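PDB 3B40: probable dipeptidase from Pseudomonas aeruginosa, which probably acts as a metal-dependent dipeptidase, hydrolysing the peptide bond of dipeptides. Local coordinates for residues R21-D26 with E120-L125; V113-S118 with F131-S136; R57-G62 with E374-T379. The protein carries 11 engineered substitutions. All coordinates share one frame; numbering follows the deposited sequence.

Contact 1: R21-D26 with E120-L125; sequences RILSFD and EDFRRL
F122, on the helix 119-127, meets F25 at the start of the strand 25-29, and these two rings form the centre of an almost wholly apolar contact. Their planes stand at 90° and the centroids lie 5.4 Å apart, yet the approach is oblique and fits neither a stack nor an edge-to-face pair. The touching is done by one corner of each ring: F25 CD1 sits 3.5 Å from F122 CE1, with F122 CZ a little further off. In both residues chi1 sets CG anti to the backbone N (173° in F25 and -169° in F122).

Aliphatic packing takes over on the F122 CD2 side. L23 CD1 comes to the edge of the F122 ring, 4.1 Å from CD2, with L23 and F122 lying alongside but running opposite ways. The same methyl meets the R123 chain at about a right angle, with L23 CD1 3.9 Å from R123 CG. R123 thus contributes its methylene, and L401 of the helix 389-409 touches both L23 and R123.

The polar share is small. S24 O lies in the plane of the F122 ring at its edge, 4.0 Å from CZ, a distance that makes it a neighbour and no more. S24 turns its CB away from the helix, and its OG is hydrogen-bonded to S61 N. On the helix, R124 NH2 forms a salt bridge with D121 OD1 at 3.5 Å, and R124 NH1 has a second acid, E128.

With neither hydrogen bonds nor charge pairs between the two segments, the join between 21-26 and the helix depends on shape and on burying ring and methyl carbon, while R124 pairs with the nearby acids D121 and E128.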
loop_
_atom_site.group_PDB
_atom_site.type_symbol
_atom_site.label_atom_id
_atom_site.label_comp_id
_atom_site.label_asym_id
_atom_site.label_seq_id
_atom_site.Cartn_x
_atom_site.Cartn_y
_atom_site.Cartn_z
ATOM N N ARG A 21 4.612 -5.681 24.520
ATOM C CA ARG A 21 5.956 -6.211 24.361
ATOM C C ARG A 21 6.471 -6.199 22.913
ATOM O O ARG A 21 7.657 -6.054 22.714
ATOM C CB ARG A 21 6.035 -7.638 24.906
ATOM C CG ARG A 21 6.023 -7.687 26.441
ATOM C CD ARG A 21 5.669 -9.057 27.022
ATOM N NE ARG A 21 5.623 -8.892 28.481
ATOM C CZ ARG A 21 4.561 -8.463 29.159
ATOM N NH1 ARG A 21 4.650 -8.276 30.472
ATOM N NH2 ARG A 21 3.415 -8.230 28.524
ATOM N N ILE A 22 5.606 -6.452 21.933
ATOM C CA ILE A 22 6.088 -6.665 20.535
ATOM C C ILE A 22 6.026 -5.379 19.749
ATOM O O ILE A 22 5.289 -4.460 20.131
ATOM C CB ILE A 22 5.336 -7.810 19.769
ATOM C CG1 ILE A 22 3.871 -7.426 19.447
ATOM C CG2 ILE A 22 5.447 -9.118 20.529
ATOM C CD1 ILE A 22 3.163 -8.388 18.401
ATOM N N LEU A 23 6.842 -5.307 18.696
ATOM C CA LEU A 23 6.806 -4.226 17.722
ATOM C C LEU A 23 5.729 -4.535 16.713
ATOM O O LEU A 23 5.525 -5.705 16.347
ATOM C CB LEU A 23 8.112 -4.135 16.924
ATOM C CG LEU A 23 9.434 -3.974 17.643
ATOM C CD1 LEU A 23 10.578 -3.781 16.639
ATOM C CD2 LEU A 23 9.337 -2.793 18.611
ATOM N N SER A 24 5.095 -3.473 16.226
ATOM C CA SER A 24 4.066 -3.593 15.219
ATOM C C SER A 24 4.383 -2.547 14.130
ATOM O O SER A 24 4.865 -1.463 14.419
ATOM C CB SER A 24 2.695 -3.365 15.830
ATOM O OG SER A 24 2.716 -2.242 16.666
ATOM N N PHE A 25 4.155 -2.911 12.877
ATOM C CA PHE A 25 4.576 -2.091 11.757
ATOM C C PHE A 25 3.552 -2.263 10.666
ATOM O O PHE A 25 3.161 -3.379 10.361
ATOM C CB PHE A 25 5.964 -2.495 11.261
ATOM C CG PHE A 25 6.387 -1.788 9.995
ATOM C CD1 PHE A 25 6.616 -0.412 9.988
ATOM C CD2 PHE A 25 6.505 -2.492 8.799
ATOM C CE1 PHE A 25 7.007 0.250 8.808
ATOM C CE2 PHE A 25 6.911 -1.831 7.610
ATOM C CZ PHE A 25 7.153 -0.472 7.625
ATOM N N ASP A 26 3.102 -1.137 10.109
ATOM C CA ASP A 26 2.103 -1.129 9.034
ATOM C C ASP A 26 2.789 -0.552 7.792
ATOM O O ASP A 26 3.160 0.619 7.773
ATOM C CB ASP A 26 0.913 -0.276 9.477
ATOM C CG ASP A 26 -0.206 -0.192 8.424
ATOM O OD1 ASP A 26 0.035 -0.420 7.215
ATOM O OD2 ASP A 26 -1.339 0.133 8.818
ATOM N N GLU A 120 17.588 -1.136 12.529
ATOM C CA GLU A 120 18.176 -0.739 13.826
ATOM C C GLU A 120 17.536 0.503 14.408
ATOM O O GLU A 120 17.129 0.500 15.575
ATOM C CB GLU A 120 19.699 -0.534 13.716
ATOM C CG GLU A 120 20.477 -1.843 13.460
ATOM C CD GLU A 120 20.181 -2.522 12.094
ATOM O OE1 GLU A 120 20.127 -1.854 11.024
ATOM O OE2 GLU A 120 20.009 -3.762 12.110
ATOM N N ASP A 121 17.438 1.566 13.605
ATOM C CA ASP A 121 16.791 2.808 14.037
ATOM C C ASP A 121 15.371 2.509 14.462
ATOM O O ASP A 121 14.897 3.049 15.464
ATOM C CB ASP A 121 16.715 3.836 12.909
ATOM C CG ASP A 121 18.047 4.427 12.547
ATOM O OD1 ASP A 121 19.030 4.260 13.300
ATOM O OD2 ASP A 121 18.097 5.080 11.474
ATOM N N PHE A 122 14.667 1.712 13.661
ATOM C CA PHE A 122 13.262 1.387 13.974
ATOM C C PHE A 122 13.167 0.799 15.386
ATOM O O PHE A 122 12.341 1.249 16.191
ATOM C CB PHE A 122 12.657 0.422 12.921
ATOM C CG PHE A 122 11.164 0.260 13.037
ATOM C CD1 PHE A 122 10.310 0.991 12.212
ATOM C CD2 PHE A 122 10.607 -0.609 13.983
ATOM C CE1 PHE A 122 8.920 0.856 12.318
ATOM C CE2 PHE A 122 9.225 -0.724 14.103
ATOM C CZ PHE A 122 8.386 -0.000 13.255
ATOM N N ARG A 123 14.023 -0.182 15.689
ATOM C CA ARG A 123 14.014 -0.849 17.006
ATOM C C ARG A 123 14.364 0.121 18.140
ATOM O O ARG A 123 13.717 0.121 19.184
ATOM C CB ARG A 123 14.938 -2.074 17.030
ATOM C CG ARG A 123 14.419 -3.243 16.189
ATOM C CD ARG A 123 15.168 -4.540 16.432
ATOM N NE ARG A 123 15.589 -5.086 15.149
ATOM C CZ ARG A 123 14.945 -6.021 14.446
ATOM N NH1 ARG A 123 13.833 -6.603 14.915
ATOM N NH2 ARG A 123 15.454 -6.395 13.269
ATOM N N ARG A 124 15.381 0.948 17.910
ATOM C CA ARG A 124 15.764 2.025 18.827
ATOM C C ARG A 124 14.635 3.011 19.108
ATOM O O ARG A 124 14.302 3.267 20.278
ATOM C CB ARG A 124 16.989 2.767 18.283
ATOM C CG ARG A 124 17.509 3.855 19.201
ATOM C CD ARG A 124 18.698 4.563 18.575
ATOM N NE ARG A 124 18.438 5.031 17.204
ATOM C CZ ARG A 124 17.783 6.154 16.901
ATOM N NH1 ARG A 124 17.311 6.943 17.859
ATOM N NH2 ARG A 124 17.606 6.500 15.635
ATOM N N LEU A 125 14.051 3.587 18.050
ATOM C CA LEU A 125 12.950 4.553 18.206
ATOM C C LEU A 125 11.812 3.926 18.982
ATOM O O LEU A 125 11.236 4.555 19.878
ATOM C CB LEU A 125 12.442 5.083 16.849
ATOM C CG LEU A 125 13.324 6.020 16.012
ATOM C CD1 LEU A 125 12.827 6.077 14.535
ATOM C CD2 LEU A 125 13.380 7.406 16.635
#

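Contact 2: V113-S118 with F131-S136; sequences VGIAYS and FAIVMS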
loop_
_atom_site.group_PDB
_atom_site.type_symbol
_atom_site.label_atom_id
_atom_site.label_comp_id
_atom_site.label_asym_id
_atom_site.label_seq_id
_atom_site.Cartn_x
_atom_site.Cartn_y
_atom_site.Cartn_z
ATOM N N VAL A 113 8.038 11.248 17.954
ATOM C CA VAL A 113 8.182 10.729 16.581
ATOM C C VAL A 113 9.622 10.782 16.105
ATOM O O VAL A 113 10.321 11.750 16.370
ATOM C CB VAL A 113 7.398 11.593 15.553
ATOM C CG1 VAL A 113 7.167 10.812 14.278
ATOM C CG2 VAL A 113 6.073 12.091 16.128
ATOM N N GLY A 114 10.055 9.748 15.378
ATOM C CA GLY A 114 11.284 9.835 14.583
ATOM C C GLY A 114 11.162 9.153 13.213
ATOM O O GLY A 114 10.242 8.387 12.970
ATOM N N ILE A 115 12.141 9.383 12.345
ATOM C CA ILE A 115 12.229 8.635 11.090
ATOM C C ILE A 115 13.329 7.581 11.220
ATOM O O ILE A 115 14.440 7.891 11.642
ATOM C CB ILE A 115 12.465 9.569 9.872
ATOM C CG1 ILE A 115 11.298 10.551 9.735
ATOM C CG2 ILE A 115 12.578 8.758 8.561
ATOM C CD1 ILE A 115 11.563 11.724 8.733
ATOM N N ALA A 116 12.991 6.335 10.900
ATOM C CA ALA A 116 13.938 5.217 10.878
ATOM C C ALA A 116 14.635 5.078 9.519
ATOM O O ALA A 116 13.973 4.947 8.480
ATOM C CB ALA A 116 13.200 3.941 11.204
ATOM N N TYR A 117 15.964 5.115 9.537
ATOM C CA TYR A 117 16.772 4.954 8.332
ATOM C C TYR A 117 17.305 3.536 8.169
ATOM O O TYR A 117 17.966 3.245 7.168
ATOM C CB TYR A 117 17.899 6.009 8.263
ATOM C CG TYR A 117 17.347 7.402 8.392
ATOM C CD1 TYR A 117 16.672 7.993 7.331
ATOM C CD2 TYR A 117 17.448 8.114 9.589
ATOM C CE1 TYR A 117 16.121 9.264 7.444
ATOM C CE2 TYR A 117 16.902 9.404 9.708
ATOM C CZ TYR A 117 16.249 9.958 8.630
ATOM O OH TYR A 117 15.702 11.219 8.698
ATOM N N SER A 118 16.962 2.656 9.120
ATOM C CA SER A 118 17.355 1.244 9.090
ATOM C C SER A 118 16.492 0.442 10.082
ATOM O O SER A 118 15.827 1.020 10.945
ATOM C CB SER A 118 18.827 1.109 9.495
ATOM O OG SER A 118 18.997 1.559 10.827
ATOM N N PHE A 131 7.091 7.006 17.901
ATOM C CA PHE A 131 6.510 6.415 16.702
ATOM C C PHE A 131 7.558 6.466 15.593
ATOM O O PHE A 131 8.120 7.522 15.295
ATOM C CB PHE A 131 5.272 7.192 16.276
ATOM C CG PHE A 131 4.547 6.602 15.090
ATOM C CD1 PHE A 131 3.701 5.504 15.247
ATOM C CD2 PHE A 131 4.681 7.170 13.818
ATOM C CE1 PHE A 131 2.996 4.981 14.152
ATOM C CE2 PHE A 131 3.984 6.641 12.715
ATOM C CZ PHE A 131 3.158 5.542 12.890
ATOM N N ALA A 132 7.803 5.315 14.981
ATOM C CA ALA A 132 8.856 5.193 13.966
ATOM C C ALA A 132 8.299 5.254 12.543
ATOM O O ALA A 132 7.619 4.331 12.054
ATOM C CB ALA A 132 9.660 3.934 14.180
ATOM N N ILE A 133 8.561 6.373 11.891
ATOM C CA ILE A 133 8.198 6.536 10.482
ATOM C C ILE A 133 9.245 5.884 9.605
ATOM O O ILE A 133 10.447 6.136 9.771
ATOM C CB ILE A 133 8.098 8.023 10.110
ATOM C CG1 ILE A 133 6.882 8.661 10.790
ATOM C CG2 ILE A 133 8.058 8.219 8.564
ATOM C CD1 ILE A 133 6.872 10.188 10.699
ATOM N N VAL A 134 8.795 5.045 8.675
ATOM C CA VAL A 134 9.653 4.573 7.608
ATOM C C VAL A 134 9.225 5.368 6.368
ATOM O O VAL A 134 8.053 5.338 5.980
ATOM C CB VAL A 134 9.521 3.046 7.382
ATOM C CG1 VAL A 134 10.248 2.630 6.088
ATOM C CG2 VAL A 134 10.068 2.286 8.599
ATOM N N MET A 135 10.151 6.156 5.825
ATOM C CA MET A 135 9.829 7.060 4.734
ATOM C C MET A 135 9.874 6.210 3.493
ATOM O O MET A 135 10.920 5.668 3.153
ATOM C CB MET A 135 10.870 8.163 4.575
ATOM C CG MET A 135 10.514 9.181 3.466
ATOM S SD MET A 135 11.625 10.656 3.350
ATOM C CE MET A 135 11.247 11.419 4.940
ATOM N N SER A 136 8.732 6.084 2.826
ATOM C CA SER A 136 8.695 5.292 1.589
ATOM C C SER A 136 8.361 6.252 0.456
ATOM O O SER A 136 8.223 7.450 0.691
ATOM C CB SER A 136 7.689 4.146 1.699
ATOM O OG SER A 136 6.408 4.624 2.106
HETATM O O HOH W 1 13.027 5.984 6.189
#
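I133 and G114 carry the tightest part of this contact, where the strand 113-115 runs parallel to the strand 131-138. The axes approach to 4.7 Å and the directions differ by 29°. Three backbone hydrogen bonds zip the pair together: G114 N to F131 O at 3.0 Å, I133 N to G114 O at 2.8 Å, and A116 N to I133 O at 2.8 Å. G114 therefore uses both its N-H and its carbonyl on the partner strand. I133 O also receives the CA-H of I115, 3.3 Å from its CA.

On the face bearing V113, I115 and I133, the side chains interlock. V113 CG1, anti to the backbone N (chi1 -161°), reaches the tip of I133, 3.6 Å from CD1, and also touches the edge of the F131 ring. I115 CG1 lies against I133 CB and CG2. M135 bends at chi3 (-65°), and its CE comes within 3.8 Å of I115 CD1. V106, L102, M105 and Y99 of the helix 87-108 cover this face.

Towards A116 and M135 the pairing loosens. A116 CB is 4.4 Å from V134 CG2, and a water takes the place of a direct backbone bond, donating to A116 O and accepting from M135 N. Beyond it the chain leaves the sheet: Y117 is exposed, and S118 OG caps D121 N at the start of the next helix.

Strand 113-115, helix 119-127 and strand 131-138 make a beta-alpha-beta unit, which adds a short extra parallel strand beside 131-138, itself a strand of the TIM-barrel sheet of this M19-family protein.

Contact 3: R57-G62 with E374-T379; sequences RGRLSG and EIRNVT
R376 lays its guanidinium over the end of the helix 52-58, one face of the flat group covering G58 CA and R57 O. That helix closes in a Schellman motif: R59, with its positive phi of 72°, is the C' residue, L60 N bonds back to A55 O and R59 N to G56 O. Helix 375-385 brings its first turn up against this end, and G58 and E374 are the residues whose backbones come nearest.

R57 O sits 3.1 Å above the guanidinium plane of R376, nearer its margin than its centre. Its 3.3 Å approach to R376 NH2 has too poor an angle for a hydrogen bond. A water makes the link instead, donating to R57 O at 2.9 Å and accepting only a weak bond from R376 NH1. The carbonyl over the cation would still be expected to favour the positive charge electrostatically. R376 bends at chi3, which turns NE back after an extended stem, and its side chain also touches E16 and H19 of the helix 9-19. R59 crosses it obliquely through CG, near NH1, with the two guanidinium planes 63° apart.

I375 supplies the apolar half. Its CG1 sits between the backbone N and the carbonyl carbon (chi1 66°), the crowded position, and CD1 lies 3.8 Å from L60 N and 4.3 Å from L60 CD1. W396 and W369 also pack on I375. Between the two side chains lies G58 O, which this contact buries without a polar partner in the model: I375 CG1 comes to 3.4 Å from it and R376 CD to 3.6 Å.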
loop_
_atom_site.group_PDB
_atom_site.type_symbol
_atom_site.label_atom_id
_atom_site.label_comp_id
_atom_site.label_asym_id
_atom_site.label_seq_id
_atom_site.Cartn_x
_atom_site.Cartn_y
_atom_site.Cartn_z
ATOM N N ARG A 57 -2.654 4.459 21.635
ATOM C CA ARG A 57 -3.741 3.614 22.133
ATOM C C ARG A 57 -3.617 2.178 21.626
ATOM O O ARG A 57 -3.800 1.223 22.390
ATOM C CB ARG A 57 -5.090 4.146 21.652
ATOM C CG ARG A 57 -6.013 4.646 22.746
ATOM C CD ARG A 57 -7.439 4.786 22.212
ATOM N NE ARG A 57 -7.591 5.896 21.274
ATOM C CZ ARG A 57 -8.378 5.863 20.193
ATOM N NH1 ARG A 57 -9.081 4.778 19.892
ATOM N NH2 ARG A 57 -8.470 6.916 19.405
ATOM N N GLY A 58 -3.358 2.030 20.329
ATOM C CA GLY A 58 -3.238 0.718 19.738
ATOM C C GLY A 58 -1.893 0.110 20.023
ATOM O O GLY A 58 -1.744 -1.093 19.896
ATOM N N ARG A 59 -0.900 0.935 20.386
ATOM C CA ARG A 59 0.496 0.454 20.529
ATOM C C ARG A 59 1.168 0.135 19.183
ATOM O O ARG A 59 2.029 -0.731 19.121
ATOM C CB ARG A 59 0.607 -0.790 21.454
ATOM C CG ARG A 59 -0.032 -0.660 22.846
ATOM C CD ARG A 59 0.585 0.479 23.660
ATOM N NE ARG A 59 2.048 0.391 23.792
ATOM C CZ ARG A 59 2.699 -0.138 24.836
ATOM N NH1 ARG A 59 4.021 -0.139 24.830
ATOM N NH2 ARG A 59 2.051 -0.638 25.902
ATOM N N LEU A 60 0.756 0.816 18.107
ATOM C CA LEU A 60 1.457 0.722 16.816
ATOM C C LEU A 60 2.808 1.368 16.967
ATOM O O LEU A 60 2.867 2.542 17.327
ATOM C CB LEU A 60 0.673 1.486 15.740
ATOM C CG LEU A 60 1.243 1.341 14.315
ATOM C CD1 LEU A 60 1.344 -0.112 13.856
ATOM C CD2 LEU A 60 0.449 2.172 13.302
ATOM N N SER A 61 3.880 0.628 16.693
ATOM C CA SER A 61 5.237 1.159 16.862
ATOM C C SER A 61 5.637 2.100 15.728
ATOM O O SER A 61 6.410 3.044 15.931
ATOM C CB SER A 61 6.268 0.029 16.964
ATOM O OG SER A 61 5.818 -0.959 17.890
ATOM N N GLY A 62 5.167 1.798 14.524
ATOM C CA GLY A 62 5.560 2.631 13.391
ATOM C C GLY A 62 4.868 2.221 12.113
ATOM O O GLY A 62 4.056 1.295 12.115
ATOM N N GLU A 374 -6.803 0.199 16.501
ATOM C CA GLU A 374 -7.493 -1.127 16.531
ATOM C C GLU A 374 -6.624 -2.335 16.069
ATOM O O GLU A 374 -7.113 -3.476 15.893
ATOM C CB GLU A 374 -8.813 -1.038 15.752
ATOM C CG GLU A 374 -9.901 -0.247 16.487
ATOM C CD GLU A 374 -11.290 -0.308 15.853
ATOM O OE1 GLU A 374 -11.464 -0.779 14.708
ATOM O OE2 GLU A 374 -12.249 0.133 16.526
ATOM N N ILE A 375 -5.321 -2.117 15.933
ATOM C CA ILE A 375 -4.418 -3.216 15.495
ATOM C C ILE A 375 -4.498 -4.492 16.333
ATOM O O ILE A 375 -4.322 -5.597 15.814
ATOM C CB ILE A 375 -2.934 -2.753 15.379
ATOM C CG1 ILE A 375 -2.346 -2.372 16.756
ATOM C CG2 ILE A 375 -2.833 -1.579 14.382
ATOM C CD1 ILE A 375 -0.782 -2.459 16.809
ATOM N N ARG A 376 -4.777 -4.362 17.639
ATOM C CA ARG A 376 -4.800 -5.535 18.502
ATOM C C ARG A 376 -5.981 -6.447 18.187
ATOM O O ARG A 376 -5.965 -7.617 18.535
ATOM C CB ARG A 376 -4.757 -5.127 19.980
ATOM C CG ARG A 376 -3.505 -4.272 20.280
ATOM C CD ARG A 376 -3.441 -3.725 21.686
ATOM N NE ARG A 376 -4.579 -2.849 21.930
ATOM C CZ ARG A 376 -4.707 -2.053 22.977
ATOM N NH1 ARG A 376 -3.753 -2.002 23.914
ATOM N NH2 ARG A 376 -5.794 -1.324 23.087
ATOM N N ASN A 377 -7.019 -5.884 17.565
ATOM C CA ASN A 377 -8.137 -6.645 17.008
ATOM C C ASN A 377 -7.664 -7.646 15.940
ATOM O O ASN A 377 -8.194 -8.749 15.866
ATOM C CB ASN A 377 -9.167 -5.707 16.390
ATOM C CG ASN A 377 -9.999 -4.982 17.433
ATOM O OD1 ASN A 377 -9.820 -5.192 18.649
ATOM N ND2 ASN A 377 -10.941 -4.145 16.971
ATOM N N VAL A 378 -6.669 -7.255 15.138
ATOM C CA VAL A 378 -6.086 -8.131 14.104
ATOM C C VAL A 378 -5.377 -9.236 14.847
ATOM O O VAL A 378 -5.563 -10.433 14.549
ATOM C CB VAL A 378 -5.049 -7.374 13.168
ATOM C CG1 VAL A 378 -4.458 -8.323 12.138
ATOM C CG2 VAL A 378 -5.702 -6.179 12.458
ATOM N N THR A 379 -4.596 -8.845 15.859
ATOM C CA THR A 379 -3.917 -9.829 16.702
ATOM C C THR A 379 -4.867 -10.819 17.395
ATOM O O THR A 379 -4.559 -12.000 17.522
ATOM C CB THR A 379 -2.988 -9.141 17.722
ATOM O OG1 THR A 379 -2.035 -8.347 17.002
ATOM C CG2 THR A 379 -2.246 -10.182 18.559
HETATM O O HOH W 2 -3.091 1.100 25.215
#

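Overall arrangement
The three contacts adjoin one another on one side of the barrel. Contacts 1 and 2 have centres about 10 Å apart and share the helix-to-sheet packing of one beta-alpha-beta unit: F122 CD1 lies 3.6 Å from A132 CB, and L125 CD1 reaches A116 N. Contacts 1 and 3, about 13 Å apart, meet at S24, whose OG lies 3.1 Å from S61 N. Contacts 2 and 3, about 17 Å between centres, join through A132 N and S61 O at 2.8 Å, a probable backbone hydrogen bond. Of the ions bound in the crystal, to which no catalytic role is assigned here, a cadmium lies about 8 Å from the R59 side chain and a calcium about 12 Å from that of R376.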